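PDB 7CMA: A151R from African swine fever virus Georgia 2007/1, which binds a zinc ion and serves the virus as a non-structural protein, possibly an oxygenase, whose precise activity is not firmly established. Local coordinates for residues 114-119 with 137-142; 100-105 with 121-126; 108-113 with 141-146; 91-96 with 150-155. One frame throughout, in Å; residues are numbered along the deposited sequence.

Interaction 1. Residues 114-119 with 137-142; sequences HKCIKD and IWCTKC. With ZN (zinc ion), chain C.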
loop_
_atom_site.group_PDB
_atom_site.type_symbol
_atom_site.label_atom_id
_atom_site.label_comp_id
_atom_site.label_asym_id
_atom_site.label_seq_id
_atom_site.Cartn_x
_atom_site.Cartn_y
_atom_site.Cartn_z
ATOM N N HIS A 114 7.653 5.169 23.846
ATOM C CA HIS A 114 8.395 6.361 24.340
ATOM C C HIS A 114 8.006 6.573 25.799
ATOM O O HIS A 114 6.829 6.428 26.115
ATOM C CB HIS A 114 8.081 7.612 23.512
ATOM C CG HIS A 114 8.875 8.817 23.883
ATOM N ND1 HIS A 114 10.069 9.124 23.271
ATOM C CD2 HIS A 114 8.644 9.795 24.782
ATOM C CE1 HIS A 114 10.546 10.237 23.783
ATOM N NE2 HIS A 114 9.691 10.667 24.714
ATOM N N LYS A 115 8.977 6.911 26.641
ATOM C CA LYS A 115 8.679 7.138 28.070
ATOM C C LYS A 115 8.141 8.557 28.231
ATOM O O LYS A 115 8.910 9.443 28.637
ATOM C CB LYS A 115 9.879 6.831 28.968
ATOM C CG LYS A 115 11.260 7.030 28.362
ATOM C CD LYS A 115 12.302 7.265 29.432
ATOM C CE LYS A 115 11.701 7.745 30.736
ATOM N NZ LYS A 115 11.819 6.734 31.813
ATOM N N CYS A 116 6.867 8.752 27.904
ATOM C CA CYS A 116 6.233 10.086 28.012
ATOM C C CYS A 116 5.999 10.404 29.492
ATOM O O CYS A 116 6.132 11.574 29.860
ATOM C CB CYS A 116 4.899 10.044 27.277
ATOM S SG CYS A 116 5.030 10.199 25.479
ATOM N N ILE A 117 5.698 9.390 30.302
ATOM C CA ILE A 117 5.330 9.614 31.725
ATOM C C ILE A 117 6.377 9.019 32.677
ATOM O O ILE A 117 6.823 7.902 32.434
ATOM C CB ILE A 117 3.934 9.022 31.991
ATOM C CG1 ILE A 117 2.900 9.492 30.966
ATOM C CG2 ILE A 117 3.485 9.293 33.415
ATOM C CD1 ILE A 117 2.735 10.990 30.889
ATOM N N LYS A 118 6.731 9.745 33.738
ATOM C CA LYS A 118 7.696 9.272 34.771
ATOM C C LYS A 118 6.920 8.682 35.958
ATOM O O LYS A 118 5.720 8.984 36.081
ATOM C CB LYS A 118 8.621 10.417 35.199
ATOM C CG LYS A 118 7.942 11.570 35.927
ATOM C CD LYS A 118 8.741 12.095 37.107
ATOM C CE LYS A 118 7.925 12.206 38.378
ATOM N NZ LYS A 118 8.680 11.723 39.560
ATOM N N ASP A 119 7.525 7.722 36.665
ATOM C CA ASP A 119 6.865 6.899 37.716
ATOM C C ASP A 119 5.531 6.375 37.170
ATOM O O ASP A 119 4.592 6.188 37.973
ATOM C CB ASP A 119 6.670 7.704 39.006
ATOM C CG ASP A 119 6.415 6.850 40.237
ATOM O OD1 ASP A 119 6.966 5.733 40.302
ATOM O OD2 ASP A 119 5.683 7.317 41.131
ATOM N N ILE A 137 -7.676 9.729 20.765
ATOM C CA ILE A 137 -7.332 10.278 22.106
ATOM C C ILE A 137 -5.965 9.768 22.552
ATOM O O ILE A 137 -5.523 10.189 23.617
ATOM C CB ILE A 137 -8.438 9.881 23.102
ATOM C CG1 ILE A 137 -8.431 8.389 23.424
ATOM C CG2 ILE A 137 -9.799 10.333 22.606
ATOM C CD1 ILE A 137 -9.513 7.978 24.382
ATOM N N TRP A 138 -5.302 8.950 21.738
ATOM C CA TRP A 138 -4.044 8.283 22.165
ATOM C C TRP A 138 -2.783 8.998 21.676
ATOM O O TRP A 138 -2.747 9.390 20.509
ATOM C CB TRP A 138 -4.094 6.798 21.792
ATOM C CG TRP A 138 -5.155 6.100 22.574
ATOM C CD1 TRP A 138 -6.426 5.811 22.178
ATOM C CD2 TRP A 138 -5.049 5.675 23.940
ATOM N NE1 TRP A 138 -7.112 5.215 23.197
ATOM C CE2 TRP A 138 -6.296 5.120 24.290
ATOM C CE3 TRP A 138 -4.021 5.687 24.885
ATOM C CZ2 TRP A 138 -6.538 4.595 25.554
ATOM C CZ3 TRP A 138 -4.262 5.164 26.132
ATOM C CH2 TRP A 138 -5.508 4.638 26.461
ATOM N N CYS A 139 -1.789 9.143 22.558
ATOM C CA CYS A 139 -0.508 9.830 22.236
ATOM C C CYS A 139 0.218 9.082 21.116
ATOM O O CYS A 139 0.475 7.897 21.293
ATOM C CB CYS A 139 0.344 9.917 23.496
ATOM S SG CYS A 139 2.046 10.483 23.257
ATOM N N THR A 140 0.559 9.776 20.032
ATOM C CA THR A 140 1.163 9.117 18.850
ATOM C C THR A 140 2.647 8.846 19.071
ATOM O O THR A 140 3.246 8.180 18.223
ATOM C CB THR A 140 1.000 10.006 17.621
ATOM O OG1 THR A 140 1.738 11.204 17.856
ATOM C CG2 THR A 140 -0.447 10.334 17.328
ATOM N N LYS A 141 3.206 9.355 20.163
ATOM C CA LYS A 141 4.645 9.163 20.461
ATOM C C LYS A 141 4.848 7.857 21.221
ATOM O O LYS A 141 5.817 7.168 20.929
ATOM C CB LYS A 141 5.179 10.342 21.278
ATOM C CG LYS A 141 4.961 11.715 20.663
ATOM C CD LYS A 141 5.867 12.767 21.260
ATOM C CE LYS A 141 6.855 12.192 22.254
ATOM N NZ LYS A 141 7.815 13.215 22.731
ATOM N N CYS A 142 3.959 7.542 22.155
ATOM C CA CYS A 142 4.152 6.332 22.990
ATOM C C CYS A 142 3.160 5.226 22.622
ATOM O O CYS A 142 3.383 4.098 23.037
ATOM C CB CYS A 142 4.020 6.669 24.466
ATOM S SG CYS A 142 2.417 7.341 24.961
HETATM ZN ZN ZN C . 2.871 9.545 25.262
#
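Three corners of a zinc site made of three cysteines and one histidine come together here: Cys-116, from the loop before helix 120-123, meets Cys-139 and Cys-142, the two ends of a CxxC turn. The zinc ion sits 2.3 Å from Cys-116 SG and 2.4 Å from Cys-139 SG, and Cys-142 SG binds it as well; His-109 ND1 is the fourth ligand. The thiolates crowd round the metal, Cys-116 SG lying 3.7 Å from Cys-139 SG. In Cys-142, SG stands between the backbone N and the carbonyl carbon (chi1 61°), which places it facing the ion, while its CB packs against the carbonyl of His-114 (CB to O, 3.3 Å). Cys-139 SG also receives two weak N-H...S hydrogen bonds from inside its own turn, from the amides of Lys-141 and Cys-142. Such contacts probably spread some of the thiolate charge. On the outer side the His-114 and Lys-141 side chains lie alongside each other and point the same way. Lys-141 CE comes over one face of the imidazole toward its rim, 4.1 Å from the ring centroid, in a CH-pi contact, with NZ just beyond at 3.7 Å from His-114 NE2. No hydrogen bond joins the two segments directly; the shared metal and packing link them. A CxxC turn whose backbone amides point at its first cysteine sulfur is characteristic of a zinc-knuckle-like structural element.

Interaction 2. Residues 100-105 with 121-126; sequences QIYFEN and WNVSTS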
loop_
_atom_site.group_PDB
_atom_site.type_symbol
_atom_site.label_atom_id
_atom_site.label_comp_id
_atom_site.label_asym_id
_atom_site.label_seq_id
_atom_site.Cartn_x
_atom_site.Cartn_y
_atom_site.Cartn_z
ATOM N N GLN A 100 -2.266 -0.405 31.581
ATOM C CA GLN A 100 -1.938 0.755 32.442
ATOM C C GLN A 100 -1.895 2.015 31.573
ATOM O O GLN A 100 -1.230 1.980 30.522
ATOM C CB GLN A 100 -0.613 0.505 33.167
ATOM C CG GLN A 100 -0.615 -0.763 34.010
ATOM C CD GLN A 100 -1.362 -0.592 35.311
ATOM O OE1 GLN A 100 -1.568 0.522 35.792
ATOM N NE2 GLN A 100 -1.731 -1.706 35.919
ATOM N N ILE A 101 -2.745 2.994 31.884
ATOM C CA ILE A 101 -2.885 4.252 31.094
ATOM C C ILE A 101 -2.813 5.445 32.049
ATOM O O ILE A 101 -3.094 5.265 33.246
ATOM C CB ILE A 101 -4.193 4.250 30.277
ATOM C CG1 ILE A 101 -5.430 4.393 31.168
ATOM C CG2 ILE A 101 -4.272 3.012 29.400
ATOM C CD1 ILE A 101 -6.606 5.056 30.476
ATOM N N TYR A 102 -2.341 6.584 31.546
ATOM C CA TYR A 102 -2.229 7.846 32.315
ATOM C C TYR A 102 -2.601 9.014 31.404
ATOM O O TYR A 102 -2.109 9.059 30.255
ATOM C CB TYR A 102 -0.814 8.007 32.879
ATOM C CG TYR A 102 -0.619 9.234 33.732
ATOM C CD1 TYR A 102 -1.244 9.355 34.962
ATOM C CD2 TYR A 102 0.125 10.308 33.277
ATOM C CE1 TYR A 102 -1.089 10.490 35.744
ATOM C CE2 TYR A 102 0.288 11.451 34.043
ATOM C CZ TYR A 102 -0.312 11.539 35.285
ATOM O OH TYR A 102 -0.148 12.664 36.044
ATOM N N PHE A 103 -3.440 9.925 31.908
ATOM C CA PHE A 103 -3.862 11.150 31.184
ATOM C C PHE A 103 -2.876 12.281 31.477
ATOM O O PHE A 103 -2.583 12.518 32.664
ATOM C CB PHE A 103 -5.280 11.563 31.586
ATOM C CG PHE A 103 -5.740 12.850 30.955
ATOM C CD1 PHE A 103 -5.994 12.913 29.593
ATOM C CD2 PHE A 103 -5.740 14.034 31.680
ATOM C CE1 PHE A 103 -6.344 14.112 28.993
ATOM C CE2 PHE A 103 -6.103 15.229 31.080
ATOM C CZ PHE A 103 -6.402 15.267 29.737
ATOM N N GLU A 104 -2.480 13.019 30.436
ATOM C CA GLU A 104 -1.587 14.205 30.538
ATOM C C GLU A 104 -1.578 14.953 29.198
ATOM O O GLU A 104 -1.510 14.290 28.149
ATOM C CB GLU A 104 -0.170 13.779 30.930
ATOM C CG GLU A 104 0.522 14.769 31.851
ATOM C CD GLU A 104 2.005 14.514 32.062
ATOM O OE1 GLU A 104 2.353 13.870 33.070
ATOM O OE2 GLU A 104 2.808 14.986 31.232
ATOM N N ASN A 105 -1.693 16.284 29.245
ATOM C CA ASN A 105 -1.609 17.179 28.060
ATOM C C ASN A 105 -2.632 16.730 27.005
ATOM O O ASN A 105 -2.299 16.762 25.802
ATOM C CB ASN A 105 -0.188 17.221 27.493
ATOM C CG ASN A 105 0.199 18.595 26.997
ATOM O OD1 ASN A 105 -0.657 19.459 26.819
ATOM N ND2 ASN A 105 1.489 18.815 26.792
ATOM N N TRP A 121 4.442 3.540 36.319
ATOM C CA TRP A 121 3.968 2.253 36.892
ATOM C C TRP A 121 3.096 2.523 38.124
ATOM O O TRP A 121 2.261 1.658 38.453
ATOM C CB TRP A 121 5.150 1.334 37.227
ATOM C CG TRP A 121 4.750 -0.085 37.496
ATOM C CD1 TRP A 121 4.409 -1.031 36.572
ATOM C CD2 TRP A 121 4.587 -0.709 38.784
ATOM N NE1 TRP A 121 4.069 -2.203 37.193
ATOM C CE2 TRP A 121 4.171 -2.038 38.548
ATOM C CE3 TRP A 121 4.766 -0.284 40.106
ATOM C CZ2 TRP A 121 3.930 -2.937 39.587
ATOM C CZ3 TRP A 121 4.531 -1.174 41.130
ATOM C CH2 TRP A 121 4.116 -2.481 40.872
ATOM N N ASN A 122 3.285 3.673 38.778
ATOM C CA ASN A 122 2.653 3.969 40.092
ATOM C C ASN A 122 1.602 5.071 39.921
ATOM O O ASN A 122 0.646 5.093 40.716
ATOM C CB ASN A 122 3.696 4.340 41.148
ATOM C CG ASN A 122 4.514 3.149 41.601
ATOM O OD1 ASN A 122 4.032 2.311 42.360
ATOM N ND2 ASN A 122 5.739 3.047 41.111
ATOM N N VAL A 123 1.725 5.885 38.869
ATOM C CA VAL A 123 0.821 7.050 38.619
ATOM C C VAL A 123 -0.267 6.644 37.611
ATOM O O VAL A 123 -1.261 7.387 37.497
ATOM C CB VAL A 123 1.617 8.282 38.140
ATOM C CG1 VAL A 123 1.838 8.271 36.634
ATOM C CG2 VAL A 123 0.957 9.581 38.576
ATOM N N SER A 124 -0.155 5.441 37.033
ATOM C CA SER A 124 -1.058 4.931 35.964
ATOM C C SER A 124 -2.282 4.251 36.591
ATOM O O SER A 124 -2.221 3.917 37.786
ATOM C CB SER A 124 -0.324 3.985 35.045
ATOM O OG SER A 124 -0.005 2.772 35.710
ATOM N N THR A 125 -3.309 3.978 35.778
ATOM C CA THR A 125 -4.530 3.234 36.190
ATOM C C THR A 125 -4.747 2.047 35.246
ATOM O O THR A 125 -4.621 2.238 34.022
ATOM C CB THR A 125 -5.749 4.164 36.215
ATOM O OG1 THR A 125 -5.429 5.249 37.083
ATOM C CG2 THR A 125 -7.014 3.479 36.680
ATOM N N SER A 126 -5.047 0.874 35.812
ATOM C CA SER A 126 -5.392 -0.361 35.070
ATOM C C SER A 126 -6.806 -0.233 34.504
ATOM O O SER A 126 -7.738 -0.066 35.293
ATOM C CB SER A 126 -5.266 -1.572 35.951
ATOM O OG SER A 126 -4.751 -2.672 35.222
#
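The ring of Tyr-102 takes Val-123 on one face: CG1 rests 3.6 Å above the ring plane, displaced toward the rim, in a CH-pi contact. Val-123 CG2 comes in over the same face, 3.6 Å from Tyr-102 CE1, and the two side chains cross obliquely. In the plane of the ring, at its edge, lies Glu-104 OE1. The second flat group is the amide of Gln-100. Its chain bends at chi2 (-77°), which turns CD toward residues 124-126, where OE1 accepts a hydrogen bond of 2.7 Å from Ser-124 OG. That hydroxyl approaches 25° out of the carbonyl plane. On the far end of the amide, NE2 faces Ser-126 OG at 3.2 Å, but the angle is too poor for a bond. The backbones pair as well: Ile-101 N gives to Thr-125 O over 2.9 Å, and Thr-125 N returns a bond to Ile-101 O over 2.8 Å. Gln-100 CA adds a CA-H...O contact to the same Thr-125 carbonyl. Ile-101 with Thr-125 is thus an antiparallel hydrogen-bonded pair, with Gln-100 and Ser-126 next to it as a non-hydrogen-bonded one. The short helix 120-123 leads through Ser-124 into an outer strand of the three-stranded antiparallel sheet that also carries His-109.

Interaction 3. Residues 108-113 with 141-146; sequences YHTNYN and KCTSFY. With ZN (zinc ion), chain C.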
loop_
_atom_site.group_PDB
_atom_site.type_symbol
_atom_site.label_atom_id
_atom_site.label_comp_id
_atom_site.label_asym_id
_atom_site.label_seq_id
_atom_site.Cartn_x
_atom_site.Cartn_y
_atom_site.Cartn_z
ATOM N N TYR A 108 -3.867 10.465 26.147
ATOM C CA TYR A 108 -3.777 9.258 27.008
ATOM C C TYR A 108 -2.515 8.474 26.618
ATOM O O TYR A 108 -2.185 8.458 25.420
ATOM C CB TYR A 108 -5.057 8.426 26.881
ATOM C CG TYR A 108 -6.282 9.065 27.491
ATOM C CD1 TYR A 108 -6.966 10.077 26.834
ATOM C CD2 TYR A 108 -6.719 8.709 28.755
ATOM C CE1 TYR A 108 -8.054 10.710 27.413
ATOM C CE2 TYR A 108 -7.825 9.310 29.336
ATOM C CZ TYR A 108 -8.507 10.305 28.654
ATOM O OH TYR A 108 -9.566 10.941 29.240
ATOM N N HIS A 109 -1.790 7.993 27.626
ATOM C CA HIS A 109 -0.448 7.415 27.371
ATOM C C HIS A 109 -0.299 5.978 27.844
ATOM O O HIS A 109 -0.881 5.633 28.876
ATOM C CB HIS A 109 0.624 8.264 28.073
ATOM C CG HIS A 109 0.608 9.721 27.754
ATOM N ND1 HIS A 109 1.459 10.277 26.828
ATOM C CD2 HIS A 109 -0.118 10.740 28.259
ATOM C CE1 HIS A 109 1.242 11.574 26.758
ATOM N NE2 HIS A 109 0.281 11.880 27.624
ATOM N N THR A 110 0.468 5.195 27.101
ATOM C CA THR A 110 0.805 3.799 27.485
ATOM C C THR A 110 2.281 3.732 27.903
ATOM O O THR A 110 2.657 2.739 28.562
ATOM C CB THR A 110 0.519 2.828 26.332
ATOM O OG1 THR A 110 1.156 3.360 25.172
ATOM C CG2 THR A 110 -0.960 2.639 26.064
ATOM N N ASN A 111 3.103 4.632 27.362
ATOM C CA ASN A 111 4.579 4.651 27.559
ATOM C C ASN A 111 5.211 3.459 26.825
ATOM O O ASN A 111 6.289 3.028 27.249
ATOM C CB ASN A 111 4.950 4.629 29.048
ATOM C CG ASN A 111 5.310 5.995 29.592
ATOM O OD1 ASN A 111 4.709 6.993 29.207
ATOM N ND2 ASN A 111 6.296 6.054 30.476
ATOM N N TYR A 112 4.516 2.892 25.828
ATOM C CA TYR A 112 4.997 1.697 25.078
ATOM C C TYR A 112 6.213 2.074 24.223
ATOM O O TYR A 112 7.227 1.379 24.325
ATOM C CB TYR A 112 3.887 1.094 24.209
ATOM C CG TYR A 112 2.898 0.227 24.951
ATOM C CD1 TYR A 112 3.233 -0.384 26.147
ATOM C CD2 TYR A 112 1.608 0.045 24.473
ATOM C CE1 TYR A 112 2.319 -1.153 26.848
ATOM C CE2 TYR A 112 0.696 -0.754 25.143
ATOM C CZ TYR A 112 1.047 -1.344 26.340
ATOM O OH TYR A 112 0.144 -2.109 27.015
ATOM N N ASN A 113 6.072 3.066 23.335
ATOM C CA ASN A 113 7.086 3.362 22.283
ATOM C C ASN A 113 7.912 4.596 22.673
ATOM O O ASN A 113 8.753 5.004 21.866
ATOM C CB ASN A 113 6.453 3.570 20.906
ATOM C CG ASN A 113 5.507 2.456 20.515
ATOM O OD1 ASN A 113 4.393 2.717 20.072
ATOM N ND2 ASN A 113 5.925 1.218 20.714
ATOM N N LYS A 141 3.206 9.355 20.163
ATOM C CA LYS A 141 4.645 9.163 20.461
ATOM C C LYS A 141 4.848 7.857 21.221
ATOM O O LYS A 141 5.817 7.168 20.929
ATOM C CB LYS A 141 5.179 10.342 21.278
ATOM C CG LYS A 141 4.961 11.715 20.663
ATOM C CD LYS A 141 5.867 12.767 21.260
ATOM C CE LYS A 141 6.855 12.192 22.254
ATOM N NZ LYS A 141 7.815 13.215 22.731
ATOM N N CYS A 142 3.959 7.542 22.155
ATOM C CA CYS A 142 4.152 6.332 22.990
ATOM C C CYS A 142 3.160 5.226 22.622
ATOM O O CYS A 142 3.383 4.098 23.037
ATOM C CB CYS A 142 4.020 6.669 24.466
ATOM S SG CYS A 142 2.417 7.341 24.961
ATOM N N THR A 143 2.097 5.552 21.891
ATOM C CA THR A 143 1.054 4.533 21.609
ATOM C C THR A 143 0.923 4.332 20.100
ATOM O O THR A 143 0.525 5.275 19.408
ATOM C CB THR A 143 -0.260 4.854 22.335
ATOM O OG1 THR A 143 0.026 5.281 23.666
ATOM C CG2 THR A 143 -1.224 3.689 22.350
ATOM N N SER A 144 1.267 3.137 19.630
ATOM C CA SER A 144 1.142 2.820 18.190
ATOM C C SER A 144 0.093 1.732 18.000
ATOM O O SER A 144 -0.109 0.939 18.918
ATOM C CB SER A 144 2.452 2.373 17.615
ATOM O OG SER A 144 2.885 1.177 18.241
ATOM N N PHE A 145 -0.513 1.696 16.823
ATOM C CA PHE A 145 -1.484 0.623 16.531
ATOM C C PHE A 145 -1.198 0.013 15.157
ATOM O O PHE A 145 -0.621 0.719 14.322
ATOM C CB PHE A 145 -2.906 1.186 16.496
ATOM C CG PHE A 145 -3.446 1.814 17.755
ATOM C CD1 PHE A 145 -4.127 1.054 18.688
ATOM C CD2 PHE A 145 -3.323 3.175 17.981
ATOM C CE1 PHE A 145 -4.638 1.635 19.838
ATOM C CE2 PHE A 145 -3.831 3.753 19.132
ATOM C CZ PHE A 145 -4.488 2.982 20.057
ATOM N N TYR A 146 -1.529 -1.264 14.956
ATOM C CA TYR A 146 -1.482 -1.913 13.621
ATOM C C TYR A 146 -2.245 -1.049 12.623
ATOM O O TYR A 146 -3.239 -0.412 12.970
ATOM C CB TYR A 146 -2.055 -3.329 13.700
ATOM C CG TYR A 146 -1.167 -4.330 14.394
ATOM C CD1 TYR A 146 0.041 -4.718 13.837
ATOM C CD2 TYR A 146 -1.555 -4.931 15.582
ATOM C CE1 TYR A 146 0.864 -5.635 14.467
ATOM C CE2 TYR A 146 -0.746 -5.854 16.222
ATOM C CZ TYR A 146 0.445 -6.243 15.636
ATOM O OH TYR A 146 1.238 -7.159 16.257
HETATM ZN ZN ZN C . 2.871 9.545 25.262
#
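His-109 and Cys-142 meet at the zinc ion of the three-cysteine, one-histidine site, which Cys-116 and Cys-139 complete. The histidine comes from the end of strand 107-109 and binds through ND1 at 2.2 Å; Cys-142 SG lies at the edge of the imidazole, near its plane and 3.6 Å from ND1. The other ring nitrogen, NE2, bonds to the carbonyl of Glu-104, which should fix the ring's rotation and favour ND1 as the metal-binding nitrogen. One shell out, the backbone turns round the sulfur: Thr-110 N and Asn-111 N each send a weak N-H...S hydrogen bond to Cys-142 SG, the latter at 3.7 Å. Asn-111 is itself steadied by its ND2, which bonds to Ile-117 O. The cysteine's carbonyl is gripped too, accepting a hydrogen bond of 2.9 Å from Asn-113 N. Farther from the metal, side chains tie the two loops together. Thr-110 and Thr-143 cross at about a right angle and share a hydrogen bond between their OG1 atoms, 2.7 Å long. Asn-113 CG is anti to the carbonyl carbon (chi1 -51°), on the side of Ser-144, whose OG donates to Asn-113 OD1 over 2.8 Å, tilted 23° from the carbonyl plane.

Interaction 4. Residues 91-96 with 150-155; sequences KIWSGE and NIMSPN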
loop_
_atom_site.group_PDB
_atom_site.type_symbol
_atom_site.label_atom_id
_atom_site.label_comp_id
_atom_site.label_asym_id
_atom_site.label_seq_id
_atom_site.Cartn_x
_atom_site.Cartn_y
_atom_site.Cartn_z
ATOM N N LYS A 91 -14.213 -5.911 15.876
ATOM C CA LYS A 91 -12.787 -5.654 16.196
ATOM C C LYS A 91 -12.312 -6.702 17.190
ATOM O O LYS A 91 -13.161 -7.305 17.858
ATOM C CB LYS A 91 -12.615 -4.240 16.750
ATOM C CG LYS A 91 -12.917 -3.126 15.767
ATOM C CD LYS A 91 -12.517 -1.762 16.276
ATOM C CE LYS A 91 -13.054 -0.632 15.426
ATOM N NZ LYS A 91 -12.591 0.683 15.924
ATOM N N ILE A 92 -10.995 -6.871 17.316
ATOM C CA ILE A 92 -10.418 -7.887 18.230
ATOM C C ILE A 92 -9.409 -7.207 19.156
ATOM O O ILE A 92 -8.758 -6.228 18.728
ATOM C CB ILE A 92 -9.801 -9.056 17.438
ATOM C CG1 ILE A 92 -8.660 -8.595 16.528
ATOM C CG2 ILE A 92 -10.880 -9.796 16.661
ATOM C CD1 ILE A 92 -7.672 -9.688 16.199
ATOM N N TRP A 93 -9.343 -7.673 20.399
ATOM C CA TRP A 93 -8.291 -7.277 21.368
ATOM C C TRP A 93 -7.354 -8.465 21.602
ATOM O O TRP A 93 -7.845 -9.520 22.011
ATOM C CB TRP A 93 -8.934 -6.793 22.672
ATOM C CG TRP A 93 -7.941 -6.473 23.742
ATOM C CD1 TRP A 93 -7.374 -7.351 24.620
ATOM C CD2 TRP A 93 -7.322 -5.197 23.994
ATOM N NE1 TRP A 93 -6.457 -6.707 25.406
ATOM C CE2 TRP A 93 -6.362 -5.399 25.009
ATOM C CE3 TRP A 93 -7.431 -3.927 23.416
ATOM C CZ2 TRP A 93 -5.586 -4.357 25.515
ATOM C CZ3 TRP A 93 -6.665 -2.899 23.916
ATOM C CH2 TRP A 93 -5.754 -3.115 24.951
ATOM N N SER A 94 -6.048 -8.270 21.431
ATOM C CA SER A 94 -5.063 -9.351 21.697
ATOM C C SER A 94 -4.317 -9.075 23.006
ATOM O O SER A 94 -3.732 -7.981 23.137
ATOM C CB SER A 94 -4.109 -9.521 20.553
ATOM O OG SER A 94 -3.231 -10.611 20.801
ATOM N N GLY A 95 -4.222 -10.091 23.865
ATOM C CA GLY A 95 -3.390 -10.073 25.082
ATOM C C GLY A 95 -4.224 -9.836 26.331
ATOM O O GLY A 95 -5.460 -9.925 26.240
ATOM N N GLU A 96 -3.561 -9.656 27.479
ATOM C CA GLU A 96 -4.214 -9.340 28.780
ATOM C C GLU A 96 -5.156 -8.152 28.587
ATOM O O GLU A 96 -4.772 -7.140 27.999
ATOM C CB GLU A 96 -3.152 -9.054 29.846
ATOM C CG GLU A 96 -3.450 -9.698 31.191
ATOM C CD GLU A 96 -4.022 -8.754 32.237
ATOM O OE1 GLU A 96 -3.286 -8.409 33.184
ATOM O OE2 GLU A 96 -5.207 -8.387 32.117
ATOM N N ASN A 150 -9.241 -3.082 12.557
ATOM C CA ASN A 150 -10.030 -4.157 13.216
ATOM C C ASN A 150 -9.232 -4.760 14.376
ATOM O O ASN A 150 -9.788 -5.626 15.074
ATOM C CB ASN A 150 -10.450 -5.249 12.233
ATOM C CG ASN A 150 -11.419 -4.741 11.192
ATOM O OD1 ASN A 150 -12.542 -4.362 11.517
ATOM N ND2 ASN A 150 -10.947 -4.611 9.963
ATOM N N ILE A 151 -7.973 -4.355 14.558
ATOM C CA ILE A 151 -7.170 -4.755 15.750
ATOM C C ILE A 151 -7.101 -3.568 16.710
ATOM O O ILE A 151 -6.449 -2.561 16.371
ATOM C CB ILE A 151 -5.771 -5.271 15.368
ATOM C CG1 ILE A 151 -5.830 -6.208 14.160
ATOM C CG2 ILE A 151 -5.106 -5.926 16.575
ATOM C CD1 ILE A 151 -4.927 -7.408 14.264
ATOM N N MET A 152 -7.890 -3.629 17.777
ATOM C CA MET A 152 -8.071 -2.514 18.738
ATOM C C MET A 152 -6.790 -2.363 19.567
ATOM O O MET A 152 -6.468 -1.216 19.936
ATOM C CB MET A 152 -9.264 -2.784 19.660
ATOM C CG MET A 152 -9.932 -1.526 20.180
ATOM S SD MET A 152 -11.242 -1.876 21.401
ATOM C CE MET A 152 -10.797 -3.527 21.930
ATOM N N SER A 153 -6.175 -3.492 19.941
ATOM C CA SER A 153 -5.022 -3.571 20.879
ATOM C C SER A 153 -3.827 -2.838 20.282
ATOM O O SER A 153 -3.523 -2.998 19.104
ATOM C CB SER A 153 -4.675 -5.010 21.204
ATOM O OG SER A 153 -5.020 -5.868 20.134
ATOM N N PRO A 154 -3.143 -1.969 21.062
ATOM C CA PRO A 154 -1.890 -1.365 20.614
ATOM C C PRO A 154 -0.857 -2.420 20.178
ATOM O O PRO A 154 -0.788 -3.468 20.808
ATOM C CB PRO A 154 -1.404 -0.589 21.848
ATOM C CG PRO A 154 -2.683 -0.268 22.601
ATOM C CD PRO A 154 -3.575 -1.470 22.374
ATOM N N ASN A 155 -0.165 -2.156 19.067
ATOM C CA ASN A 155 1.010 -2.933 18.583
ATOM C C ASN A 155 2.152 -2.802 19.600
ATOM O O ASN A 155 2.732 -1.707 19.685
ATOM C CB ASN A 155 1.463 -2.460 17.198
ATOM C CG ASN A 155 2.510 -3.360 16.578
ATOM O OD1 ASN A 155 2.822 -4.424 17.114
ATOM N ND2 ASN A 155 3.055 -2.944 15.448
#
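Ile-92 and Ile-151 form a single backbone bridge where the C-terminal segment runs beside strand 90-94, an outer strand of the five-stranded antiparallel sheet. Two hydrogen bonds make the bridge, Ile-92 N to Asn-150 O at 2.8 Å and Met-152 N to Ile-92 O at 2.9 Å, both nearly along the C=O axis. The tight part is built on Trp-93. Ser-153 CB sits over one face of its six-membered ring, 3.9 Å from the centroid, in a CH-pi contact; Met-152 CE comes to 3.7 Å from Trp-93 CE3, and Pro-154 CD approaches Trp-93 CZ3. The methionine's bend at chi3 (20°) turns CE back to the indole. At the ring edge, Trp-93 NE1 donates to Glu-96 O, which lies in the ring plane. Ile-92 CD1 touches Ile-151 CD1 among side chains from helices 3-28 and 72-84. The looser part is the outer half of the partly exposed Lys-91 side chain: its CB rests 3.6 Å from Asn-150 O, but beyond CG the extended chain leads away from the C-terminal segment. At the other end Ser-94, whose OG bonds to Glu-24, gives its N-H to Ser-153 OG over 2.9 Å, nearly straight at 167°.

Of the contacting segments, strand 90-94 comes first along the chain, and interaction 4 closes the longest loop by bringing it to the C-terminal segment 150-155; the other three contacts fall within that span. Interaction 2 joins strand 99-104 to the helix and strand at 121-126. Its loop crosses those of interactions 3 and 1, which start inside it and end beyond it, both on the stretch round Lys-141 and Cys-142. Interaction 1 lies largely within the loop of interaction 3, and the two meet at one zinc ion. Packing of Ile-117 on Tyr-102 and backbone pairing of Tyr-102 with His-109 tie the zinc site to the three-stranded sheet, while Ser-144 and Phe-145 touch segment 150-155, leading to the five-stranded one.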